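Local coordinates for protein glutamine cyclotransferase (PDB 3MBR) that probably catalyses the cyclisation of N-terminal glutamine in peptides to pyroglutamate, on a beta-propeller that carries a bound calcium ion, at residues L77-W82 with F88-A93. The protein carries 1 engineered substitution. Residues are numbered along the deposited sequence; the frame is centred on the assembly and turned at random.
Sequences LIQLTW and FVYDLA
Leu77 and Tyr90 form a hydrogen-bonded antiparallel pair, each backbone N donating to the other's O, and Gln79 and Phe88 form a second such pair; between them Ile78 and Val89 are a non-hydrogen-bonded pair. The N-to-C directions of the segments 77-81 and 88-91 are 154° apart, close to antiparallel, with their axes 4.7 Å apart at the closest. They are the two middle strands of a four-stranded antiparallel propeller blade. On the face that carries Leu77, Gln79 and Tyr90, Tyr90 OH donates to Gln79 OE1 at 2.8 Å, nearly straight along the amide C=O. With CG trans to the backbone N (chi1 -178°) and the chain extended beyond, Gln79 reaches diagonally across to the phenol, its amide plane 58° from the ring. Leu77 runs alongside Tyr90, Leu77 CD2 lying 4.0 Å from Tyr90 CD1. Leu77 CB meets Leu92 CD2 at 4.0 Å. Val45 of strand 44-49, in the preceding blade, touches Leu77, Gln79 and Tyr90. Nearer the turn, Thr81 CG2 approaches Phe88 CE1 obliquely at 3.7 Å, while Thr81 OG1 bonds to Glu86 O. On the other face Ile78 CG1 and Val89 CG2 meet at 4.3 Å, and both side chains also touch Phe101. Gln79 NE2 has a weak bond to Ser36 OG, so both ends of this buried amide have polar partners, and the phenol bond helps fix its rotation between two blades.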
ATOM      1  N   LEU A  77       8.563  -4.384  11.069  1.00 21.72           N
ATOM      2  CA  LEU A  77       8.052  -4.252   9.700  1.00 20.45           C
ATOM      3  C   LEU A  77       7.438  -5.562   9.318  1.00 20.03           C
ATOM      4  O   LEU A  77       8.080  -6.604   9.400  1.00 20.49           O
ATOM      5  CB  LEU A  77       9.151  -3.801   8.747  1.00 20.28           C
ATOM      6  CG  LEU A  77       8.736  -3.373   7.367  1.00 21.27           C
ATOM      7  CD1 LEU A  77       9.872  -2.578   6.800  1.00 23.10           C
ATOM      8  CD2 LEU A  77       8.433  -4.519   6.477  1.00 22.50           C
ATOM      9  N   ILE A  78       6.161  -5.538   8.986  1.00 18.57           N
ATOM     10  CA  ILE A  78       5.422  -6.804   8.654  1.00 18.62           C
ATOM     11  C   ILE A  78       5.187  -6.841   7.164  1.00 17.22           C
ATOM     12  O   ILE A  78       4.766  -5.839   6.596  1.00 18.66           O
ATOM     13  CB  ILE A  78       4.080  -6.833   9.491  1.00 19.36           C
ATOM     14  CG1 ILE A  78       4.421  -6.755  10.987  1.00 21.69           C
ATOM     15  CG2 ILE A  78       3.292  -8.070   9.125  1.00 20.47           C
ATOM     16  CD1 ILE A  78       3.324  -6.535  11.900  1.00 27.22           C
ATOM     17  N   GLN A  79       5.445  -8.004   6.554  1.00 19.00           N
ATOM     18  CA  GLN A  79       5.309  -8.103   5.110  1.00 19.48           C
ATOM     19  C   GLN A  79       4.560  -9.352   4.714  1.00 19.55           C
ATOM     20  O   GLN A  79       4.760 -10.425   5.305  1.00 21.98           O
ATOM     21  CB  GLN A  79       6.713  -8.152   4.514  1.00 19.15           C
ATOM     22  CG  GLN A  79       6.692  -8.207   2.957  1.00 21.50           C
ATOM     23  CD  GLN A  79       8.034  -8.161   2.334  1.00 21.38           C
ATOM     24  OE1 GLN A  79       8.993  -8.711   2.843  1.00 25.21           O
ATOM     25  NE2 GLN A  79       8.125  -7.499   1.176  1.00 25.50           N
ATOM     26  N   LEU A  80       3.738  -9.274   3.660  1.00 19.51           N
ATOM     27  CA  LEU A  80       3.054 -10.413   3.041  1.00 20.24           C
ATOM     28  C   LEU A  80       3.852 -10.916   1.863  1.00 20.33           C
ATOM     29  O   LEU A  80       4.798 -10.265   1.411  1.00 21.11           O
ATOM     30  CB  LEU A  80       1.625 -10.053   2.598  1.00 21.90           C
ATOM     31  CG  LEU A  80       0.770  -9.380   3.647  1.00 20.79           C
ATOM     32  CD1 LEU A  80      -0.539  -8.906   2.983  1.00 23.91           C
ATOM     33  CD2 LEU A  80       0.490 -10.349   4.780  1.00 23.71           C
ATOM     34  N   THR A  81       3.499 -12.117   1.386  1.00 23.97           N
ATOM     35  CA  THR A  81       4.068 -12.568   0.134  1.00 24.11           C
ATOM     36  C   THR A  81       2.947 -12.803  -0.831  1.00 29.08           C
ATOM     37  O   THR A  81       1.770 -13.044  -0.443  1.00 29.61           O
ATOM     38  CB  THR A  81       4.851 -13.883   0.298  1.00 25.33           C
ATOM     39  OG1 THR A  81       3.981 -14.902   0.837  1.00 28.25           O
ATOM     40  CG2 THR A  81       6.108 -13.724   1.120  1.00 27.48           C
ATOM     41  N   TRP A  82       3.254 -12.778  -2.094  1.00 33.11           N
ATOM     42  CA  TRP A  82       2.141 -12.952  -3.040  1.00 37.36           C
ATOM     43  C   TRP A  82       1.386 -14.308  -2.949  1.00 40.84           C
ATOM     44  O   TRP A  82       0.159 -14.402  -2.585  1.00 38.69           O
ATOM     45  CB  TRP A  82       2.679 -12.664  -4.414  1.00 40.41           C
ATOM     46  CG  TRP A  82       1.630 -12.755  -5.521  1.00 44.97           C
ATOM     47  CD1 TRP A  82       0.244 -12.557  -5.418  1.00 47.54           C
ATOM     48  CD2 TRP A  82       1.889 -13.113  -6.877  1.00 52.03           C
ATOM     49  NE1 TRP A  82      -0.339 -12.762  -6.648  1.00 50.80           N
ATOM     50  CE2 TRP A  82       0.646 -13.104  -7.557  1.00 54.94           C
ATOM     51  CE3 TRP A  82       3.059 -13.448  -7.587  1.00 56.18           C
ATOM     52  CZ2 TRP A  82       0.545 -13.411  -8.922  1.00 59.32           C
ATOM     53  CZ3 TRP A  82       2.960 -13.757  -8.931  1.00 60.31           C
ATOM     54  CH2 TRP A  82       1.705 -13.741  -9.587  1.00 62.22           C
ATOM     55  N   PHE A  88       6.363 -12.325   6.854  1.00 21.54           N
ATOM     56  CA  PHE A  88       7.597 -12.126   7.613  1.00 22.68           C
ATOM     57  C   PHE A  88       7.508 -10.916   8.498  1.00 21.12           C
ATOM     58  O   PHE A  88       6.796  -9.931   8.166  1.00 21.82           O
ATOM     59  CB  PHE A  88       8.726 -11.945   6.588  1.00 24.84           C
ATOM     60  CG  PHE A  88       8.883 -13.258   5.726  1.00 28.80           C
ATOM     61  CD1 PHE A  88       8.570 -13.291   4.389  1.00 30.63           C
ATOM     62  CD2 PHE A  88       9.157 -14.450   6.370  1.00 30.30           C
ATOM     63  CE1 PHE A  88       8.740 -14.462   3.602  1.00 31.69           C
ATOM     64  CE2 PHE A  88       9.244 -15.692   5.625  1.00 33.05           C
ATOM     65  CZ  PHE A  88       8.976 -15.663   4.256  1.00 34.74           C
ATOM     66  N   VAL A  89       8.199 -11.000   9.595  1.00 22.44           N
ATOM     67  CA  VAL A  89       8.304  -9.831  10.462  1.00 22.20           C
ATOM     68  C   VAL A  89       9.773  -9.522  10.573  1.00 23.39           C
ATOM     69  O   VAL A  89      10.544 -10.432  10.934  1.00 25.68           O
ATOM     70  CB  VAL A  89       7.702 -10.113  11.898  1.00 22.38           C
ATOM     71  CG1 VAL A  89       7.904  -8.923  12.823  1.00 24.82           C
ATOM     72  CG2 VAL A  89       6.221 -10.619  11.831  1.00 23.46           C
ATOM     73  N   TYR A  90      10.147  -8.274  10.294  1.00 21.87           N
ATOM     74  CA  TYR A  90      11.522  -7.827  10.394  1.00 22.75           C
ATOM     75  C   TYR A  90      11.657  -6.897  11.583  1.00 24.77           C
ATOM     76  O   TYR A  90      10.708  -6.184  11.895  1.00 24.75           O
ATOM     77  CB  TYR A  90      11.926  -6.994   9.125  1.00 23.84           C
ATOM     78  CG  TYR A  90      11.807  -7.707   7.817  1.00 23.07           C
ATOM     79  CD1 TYR A  90      10.604  -7.782   7.168  1.00 22.67           C
ATOM     80  CD2 TYR A  90      12.907  -8.297   7.209  1.00 27.03           C
ATOM     81  CE1 TYR A  90      10.466  -8.413   5.946  1.00 23.52           C
ATOM     82  CE2 TYR A  90      12.789  -8.987   5.937  1.00 28.43           C
ATOM     83  CZ  TYR A  90      11.542  -9.014   5.311  1.00 24.79           C
ATOM     84  OH  TYR A  90      11.306  -9.608   4.060  1.00 27.67           O
ATOM     85  N   ASP A  91      12.848  -6.856  12.187  1.00 27.16           N
ATOM     86  CA  ASP A  91      13.154  -5.708  13.061  1.00 28.96           C
ATOM     87  C   ASP A  91      13.296  -4.508  12.124  1.00 27.91           C
ATOM     88  O   ASP A  91      14.057  -4.549  11.145  1.00 27.67           O
ATOM     89  CB  ASP A  91      14.479  -5.983  13.752  1.00 32.17           C
ATOM     90  CG  ASP A  91      14.963  -4.829  14.588  1.00 37.56           C
ATOM     91  OD1 ASP A  91      14.339  -4.599  15.656  1.00 40.11           O
ATOM     92  OD2 ASP A  91      16.013  -4.220  14.234  1.00 41.00           O
ATOM     93  N   LEU A  92      12.557  -3.447  12.389  1.00 28.33           N
ATOM     94  CA  LEU A  92      12.563  -2.285  11.544  1.00 30.09           C
ATOM     95  C   LEU A  92      13.932  -1.636  11.422  1.00 31.03           C
ATOM     96  O   LEU A  92      14.372  -1.300  10.321  1.00 32.88           O
ATOM     97  CB  LEU A  92      11.630  -1.271  12.177  1.00 33.96           C
ATOM     98  CG  LEU A  92      10.409  -0.687  11.559  1.00 37.58           C
ATOM     99  CD1 LEU A  92      10.146   0.564  12.386  1.00 38.09           C
ATOM    100  CD2 LEU A  92      10.592  -0.328  10.166  1.00 34.31           C
ATOM    101  N   ALA A  93      14.607  -1.422  12.541  1.00 32.61           N
ATOM    102  CA  ALA A  93      15.888  -0.710  12.491  1.00 34.19           C
ATOM    103  C   ALA A  93      16.924  -1.374  11.625  1.00 34.14           C
ATOM    104  O   ALA A  93      17.639  -0.677  10.873  1.00 35.25           O
ATOM    105  CB  ALA A  93      16.447  -0.563  13.917  1.00 35.89           C
TER